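Local coordinates for protein YHDH (Escherichia coli, PDB 1O89) that probably catalyses the NADPH-dependent reduction of acrylyl-CoA to propanoyl-CoA, working as a homodimer of the zinc-containing alcohol dehydrogenase family, at residues V216-R219 with D220-A223; A305-P308 with E309-T313. All blocks are in the same frame, centred on the assembly; numbering follows the deposited sequence.

Overall arrangement
Following the chain, contact 1 (216-223) comes first, where strand 213-218, outermost in the parallel six-stranded sheet, ends and turns into the loop that leads toward strand 233-238. Contact 2 (305-313) follows after that sheet is complete: helix 293-306 stops and a short helix, 309-312, starts on the way to strand 317-319, which belongs to the mixed sheet of the other domain. Each contact closes a tight local turn; the two stand in series, neither nested nor crossed, with centres 28 Å apart and nearest atoms about 16 Å apart. Contact 1 fits the turn after the strand against helix 242-250 and strand 195-199, whereas contact 2 packs on helices 139-161 and 179-190 near the link between domains.

Contact 1. Residues V216-R219 with D220-A223; sequences VLPR and DEFA
Leu-217 overlaps the rim of the Phe-222 ring, its CD1 lying 3.7 Å from Phe-222 CZ, the two side chains crossing at about a right angle. The ring presents an edge: CB of Leu-217 and the carbonyl oxygen of Pro-218 both lie near its plane, with Pro-218 O 3.4 Å from Phe-222 CD1. CG of Phe-222 stands beside its own backbone N (chi1 -70°), and this brings the ring back alongside the strand it has just left. A 3-10 turn makes the reversal: Phe-222 N donates to Arg-219 O over 3.1 Å, while the bond from Glu-221 N to Pro-218 O is weak. The extended Glu-221 chain brings its carboxylate to the Pro-218 ring, OE2 of Glu-221 3.6 Å from Pro-218 CG. Arg-219, bent at chi2 and chi3, folds back so that NH1 makes a salt bridge of 3.1 Å to Asp-220 OD1, the guanidinium and carboxylate planes being 73° apart. With the Phe-222 ring cut back to an alanine here, Leu-217 CD1 and the neighbouring Val-198, Val-244 and Val-248 would probably be left facing a gap. Arg-219 binds NADP(+) and lies close to Gly-200, another coenzyme-binding residue, placing this turn at the nucleotide-binding edge of a Rossmann fold.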
ATOM      1  N   VAL A 216     -14.954   5.373  20.636  1.00 80.67           N
ATOM      2  CA  VAL A 216     -15.366   4.102  20.064  1.00 79.71           C
ATOM      3  C   VAL A 216     -16.568   4.275  19.131  1.00 81.89           C
ATOM      4  O   VAL A 216     -17.626   4.744  19.547  1.00 86.32           O
ATOM      5  CB  VAL A 216     -15.722   3.087  21.164  1.00 81.52           C
ATOM      6  CG1 VAL A 216     -16.144   1.742  20.543  1.00 80.74           C
ATOM      7  CG2 VAL A 216     -14.553   2.916  22.157  1.00 79.68           C
ATOM      8  N   LEU A 217     -16.396   3.876  17.874  1.00 79.29           N
ATOM      9  CA  LEU A 217     -17.443   3.939  16.866  1.00 81.09           C
ATOM     10  C   LEU A 217     -18.038   2.548  16.594  1.00 81.80           C
ATOM     11  O   LEU A 217     -17.336   1.545  16.706  1.00 79.55           O
ATOM     12  CB  LEU A 217     -16.850   4.520  15.577  1.00 78.13           C
ATOM     13  CG  LEU A 217     -16.038   5.809  15.753  1.00 76.72           C
ATOM     14  CD1 LEU A 217     -15.503   6.299  14.429  1.00 74.73           C
ATOM     15  CD2 LEU A 217     -16.880   6.885  16.423  1.00 82.44           C
ATOM     16  N   PRO A 218     -19.323   2.476  16.236  1.00 85.37           N
ATOM     17  CA  PRO A 218     -19.922   1.204  15.803  1.00 86.34           C
ATOM     18  C   PRO A 218     -19.477   0.770  14.397  1.00 83.43           C
ATOM     19  O   PRO A 218     -19.223   1.616  13.535  1.00 82.13           O
ATOM     20  CB  PRO A 218     -21.434   1.488  15.840  1.00 91.82           C
ATOM     21  CG  PRO A 218     -21.570   2.968  15.715  1.00 92.79           C
ATOM     22  CD  PRO A 218     -20.302   3.578  16.238  1.00 89.38           C
ATOM     23  N   ARG A 219     -19.388  -0.543  14.179  1.00 82.68           N
ATOM     24  CA  ARG A 219     -18.991  -1.091  12.880  1.00 80.50           C
ATOM     25  C   ARG A 219     -20.026  -0.807  11.790  1.00 82.86           C
ATOM     26  O   ARG A 219     -19.689  -0.830  10.603  1.00 80.60           O
ATOM     27  CB  ARG A 219     -18.758  -2.607  12.975  1.00 80.22           C
ATOM     28  CG  ARG A 219     -17.960  -3.222  11.794  1.00 77.68           C
ATOM     29  CD  ARG A 219     -18.546  -4.541  11.260  1.00 81.55           C
ATOM     30  NE  ARG A 219     -19.402  -4.358  10.079  1.00 84.51           N
ATOM     31  CZ  ARG A 219     -20.746  -4.432  10.051  1.00 89.46           C
ATOM     32  NH1 ARG A 219     -21.466  -4.676  11.145  1.00 93.20           N
ATOM     33  NH2 ARG A 219     -21.383  -4.249   8.898  1.00 91.01           N
ATOM     34  N   ASP A 220     -21.270  -0.545  12.204  1.00 87.13           N
ATOM     35  CA  ASP A 220     -22.377  -0.271  11.284  1.00 90.67           C
ATOM     36  C   ASP A 220     -22.185   1.006  10.463  1.00 89.78           C
ATOM     37  O   ASP A 220     -22.724   1.114   9.359  1.00 91.15           O
ATOM     38  CB  ASP A 220     -23.709  -0.194  12.053  1.00 96.11           C
ATOM     39  CG  ASP A 220     -24.117  -1.532  12.648  1.00 98.43           C
ATOM     40  OD1 ASP A 220     -23.423  -2.536  12.375  1.00 96.86           O
ATOM     41  OD2 ASP A 220     -25.107  -1.685  13.404  1.00103.35           O
ATOM     42  N   GLU A 221     -21.421   1.961  11.002  1.00 87.81           N
ATOM     43  CA  GLU A 221     -21.127   3.224  10.316  1.00 86.90           C
ATOM     44  C   GLU A 221     -20.035   3.058   9.259  1.00 82.48           C
ATOM     45  O   GLU A 221     -19.811   3.960   8.455  1.00 81.81           O
ATOM     46  CB  GLU A 221     -20.679   4.297  11.316  1.00 86.85           C
ATOM     47  CG  GLU A 221     -21.778   4.867  12.201  1.00 92.12           C
ATOM     48  CD  GLU A 221     -21.243   5.746  13.327  1.00 92.44           C
ATOM     49  OE1 GLU A 221     -20.020   6.021  13.344  1.00 89.33           O
ATOM     50  OE2 GLU A 221     -22.046   6.159  14.196  1.00 95.67           O
ATOM     51  N   PHE A 222     -19.354   1.917   9.276  1.00 79.81           N
ATOM     52  CA  PHE A 222     -18.277   1.625   8.337  1.00 76.06           C
ATOM     53  C   PHE A 222     -18.733   0.617   7.287  1.00 76.99           C
ATOM     54  O   PHE A 222     -18.217  -0.496   7.209  1.00 75.08           O
ATOM     55  CB  PHE A 222     -17.051   1.114   9.103  1.00 72.70           C
ATOM     56  CG  PHE A 222     -16.383   2.173   9.926  1.00 71.54           C
ATOM     57  CD1 PHE A 222     -16.883   2.516  11.169  1.00 74.28           C
ATOM     58  CD2 PHE A 222     -15.272   2.843   9.442  1.00 69.62           C
ATOM     59  CE1 PHE A 222     -16.283   3.504  11.925  1.00 74.15           C
ATOM     60  CE2 PHE A 222     -14.654   3.828  10.193  1.00 69.39           C
ATOM     61  CZ  PHE A 222     -15.161   4.163  11.435  1.00 72.19           C
ATOM     62  N   ALA A 223     -19.717   1.022   6.487  1.00 80.30           N
ATOM     63  CA  ALA A 223     -20.298   0.161   5.459  1.00 82.14           C
ATOM     64  C   ALA A 223     -20.100   0.800   4.082  1.00 81.59           C
ATOM     65  O   ALA A 223     -18.959   0.929   3.622  1.00 78.61           O
ATOM     66  CB  ALA A 223     -21.764  -0.104   5.759  1.00 86.88           C
TER

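Contact 2. Residues A305-P308 with E309-T313; sequences ADLP and ESFYT
The Phe-311 ring carries CD1 of Leu-307 over the centre of one face, 4.2 Å above its plane, while the Tyr-312 ring has a water at its edge, in the plane of the ring. The other methyl of Leu-307, CD2, presses closely on the Phe-311 ring, 3.3 Å from CE2, and also lies 4.0 Å from Tyr-312 CZ. Leu-307 thus touches both aromatic side chains, meeting the Tyr-312 ring obliquely, and its chi1 of -129°, far from a staggered value, is consistent with a tight fit. Phe-311 comes to meet it because its CG is anti to its backbone N (chi1 178°). The water links the segments a second way: it is hydrogen-bonded to Tyr-312 OH (2.6 Å) and sits 2.9 Å from Leu-307 O, to which it can donate, tying the phenol to the carbonyl of the first residue past the helix. Phe-311 N donates to Pro-308 O at 3.2 Å, across the turn, and the same oxygen lies 3.5 Å from Tyr-312 CD2. Thr-183 and Leu-187 of helix 179-190 and Ile-145 of helix 139-161 close round Leu-307, and Lys-141 makes a cation-pi contact with Tyr-312. The non-helical Leu-307 and Pro-308 connect helix 293-306 to the short helix 309-312, on the path from the Rossmann-type coenzyme domain to the catalytic domain of this medium-chain dehydrogenase fold.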
ATOM      1  N   ALA A 305       9.335  -3.912  24.616  1.00 59.99           N
ATOM      2  CA  ALA A 305       9.530  -2.511  24.962  1.00 62.75           C
ATOM      3  C   ALA A 305       8.231  -1.698  25.023  1.00 61.45           C
ATOM      4  O   ALA A 305       8.159  -0.736  25.781  1.00 64.68           O
ATOM      5  CB  ALA A 305      10.520  -1.858  23.995  1.00 64.05           C
ATOM      6  N   ASP A 306       7.207  -2.081  24.255  1.00 57.89           N
ATOM      7  CA  ASP A 306       6.022  -1.231  24.077  1.00 58.18           C
ATOM      8  C   ASP A 306       4.709  -1.754  24.635  1.00 58.55           C
ATOM      9  O   ASP A 306       3.717  -1.020  24.657  1.00 59.45           O
ATOM     10  CB  ASP A 306       5.801  -0.943  22.599  1.00 55.78           C
ATOM     11  CG  ASP A 306       6.953  -0.214  21.971  1.00 57.70           C
ATOM     12  OD1 ASP A 306       7.725   0.483  22.682  1.00 61.25           O
ATOM     13  OD2 ASP A 306       7.154  -0.295  20.751  1.00 56.39           O
ATOM     14  N   LEU A 307       4.672  -3.012  25.051  1.00 59.14           N
ATOM     15  CA  LEU A 307       3.454  -3.561  25.635  1.00 60.99           C
ATOM     16  C   LEU A 307       3.468  -3.137  27.093  1.00 65.17           C
ATOM     17  O   LEU A 307       4.471  -3.365  27.763  1.00 67.79           O
ATOM     18  CB  LEU A 307       3.431  -5.085  25.518  1.00 61.10           C
ATOM     19  CG  LEU A 307       2.198  -5.783  24.936  1.00 61.16           C
ATOM     20  CD1 LEU A 307       1.667  -5.111  23.706  1.00 58.52           C
ATOM     21  CD2 LEU A 307       2.547  -7.238  24.654  1.00 61.70           C
ATOM     22  N   PRO A 308       2.404  -2.500  27.591  1.00 67.41           N
ATOM     23  CA  PRO A 308       2.364  -2.117  29.013  1.00 72.48           C
ATOM     24  C   PRO A 308       2.329  -3.349  29.923  1.00 75.34           C
ATOM     25  O   PRO A 308       1.969  -4.434  29.471  1.00 73.36           O
ATOM     26  CB  PRO A 308       1.054  -1.308  29.156  1.00 74.66           C
ATOM     27  CG  PRO A 308       0.401  -1.274  27.811  1.00 71.65           C
ATOM     28  CD  PRO A 308       1.173  -2.130  26.873  1.00 66.82           C
ATOM     29  N   GLU A 309       2.692  -3.176  31.189  1.00 80.69           N
ATOM     30  CA  GLU A 309       2.628  -4.284  32.155  1.00 85.92           C
ATOM     31  C   GLU A 309       1.197  -4.766  32.395  1.00 88.26           C
ATOM     32  O   GLU A 309       0.963  -5.972  32.549  1.00 90.88           O
ATOM     33  CB  GLU A 309       3.296  -3.908  33.486  1.00 92.34           C
ATOM     34  CG  GLU A 309       4.823  -3.813  33.424  1.00 93.96           C
ATOM     35  CD  GLU A 309       5.481  -4.989  32.707  1.00 92.84           C
ATOM     36  OE1 GLU A 309       5.767  -6.014  33.372  1.00 98.41           O
ATOM     37  OE2 GLU A 309       5.716  -4.891  31.478  1.00 88.86           O
ATOM     38  N   SER A 310       0.246  -3.833  32.395  1.00 88.50           N
ATOM     39  CA  SER A 310      -1.173  -4.157  32.581  1.00 92.32           C
ATOM     40  C   SER A 310      -1.726  -5.101  31.509  1.00 89.69           C
ATOM     41  O   SER A 310      -2.757  -5.750  31.712  1.00 93.81           O
ATOM     42  CB  SER A 310      -2.014  -2.873  32.611  1.00 93.67           C
ATOM     43  OG  SER A 310      -1.827  -2.107  31.429  1.00 88.31           O
ATOM     44  N   PHE A 311      -1.042  -5.172  30.371  1.00 83.34           N
ATOM     45  CA  PHE A 311      -1.421  -6.083  29.309  1.00 81.30           C
ATOM     46  C   PHE A 311      -1.183  -7.563  29.682  1.00 84.53           C
ATOM     47  O   PHE A 311      -1.974  -8.433  29.293  1.00 87.10           O
ATOM     48  CB  PHE A 311      -0.653  -5.725  28.036  1.00 74.64           C
ATOM     49  CG  PHE A 311      -0.948  -6.631  26.889  1.00 72.71           C
ATOM     50  CD1 PHE A 311      -2.075  -6.431  26.101  1.00 73.82           C
ATOM     51  CD2 PHE A 311      -0.109  -7.697  26.606  1.00 71.72           C
ATOM     52  CE1 PHE A 311      -2.352  -7.280  25.036  1.00 73.05           C
ATOM     53  CE2 PHE A 311      -0.378  -8.545  25.547  1.00 70.79           C
ATOM     54  CZ  PHE A 311      -1.497  -8.335  24.760  1.00 71.24           C
ATOM     55  N   TYR A 312      -0.096  -7.842  30.412  1.00 85.70           N
ATOM     56  CA  TYR A 312       0.281  -9.217  30.784  1.00 89.41           C
ATOM     57  C   TYR A 312      -0.525  -9.768  31.953  1.00 97.98           C
ATOM     58  O   TYR A 312      -0.754 -10.981  32.023  1.00103.04           O
ATOM     59  CB  TYR A 312       1.774  -9.310  31.151  1.00 89.41           C
ATOM     60  CG  TYR A 312       2.741  -8.966  30.040  1.00 82.62           C
ATOM     61  CD1 TYR A 312       3.121  -9.918  29.096  1.00 81.32           C
ATOM     62  CD2 TYR A 312       3.289  -7.693  29.945  1.00 80.30           C
ATOM     63  CE1 TYR A 312       4.016  -9.600  28.069  1.00 77.07           C
ATOM     64  CE2 TYR A 312       4.178  -7.365  28.936  1.00 75.86           C
ATOM     65  CZ  TYR A 312       4.540  -8.322  27.997  1.00 74.46           C
ATOM     66  OH  TYR A 312       5.417  -8.006  26.983  1.00 71.97           O
ATOM     67  N   THR A 313      -0.933  -8.896  32.881  1.00100.59           N
ATOM     68  CA  THR A 313      -1.674  -9.331  34.073  1.00109.60           C
ATOM     69  C   THR A 313      -3.135  -9.673  33.778  1.00112.63           C
ATOM     70  O   THR A 313      -3.843 -10.123  34.677  1.00121.43           O
ATOM     71  CB  THR A 313      -1.612  -8.271  35.261  1.00113.36           C
ATOM     72  OG1 THR A 313      -2.340  -7.016  34.925  1.00111.12           O
ATOM     73  CG2 THR A 313      -0.168  -7.837  35.523  1.00110.82           C
TER
HETATM   74  O   HOH W   1       6.303  -5.635  27.571  1.00 67.03           O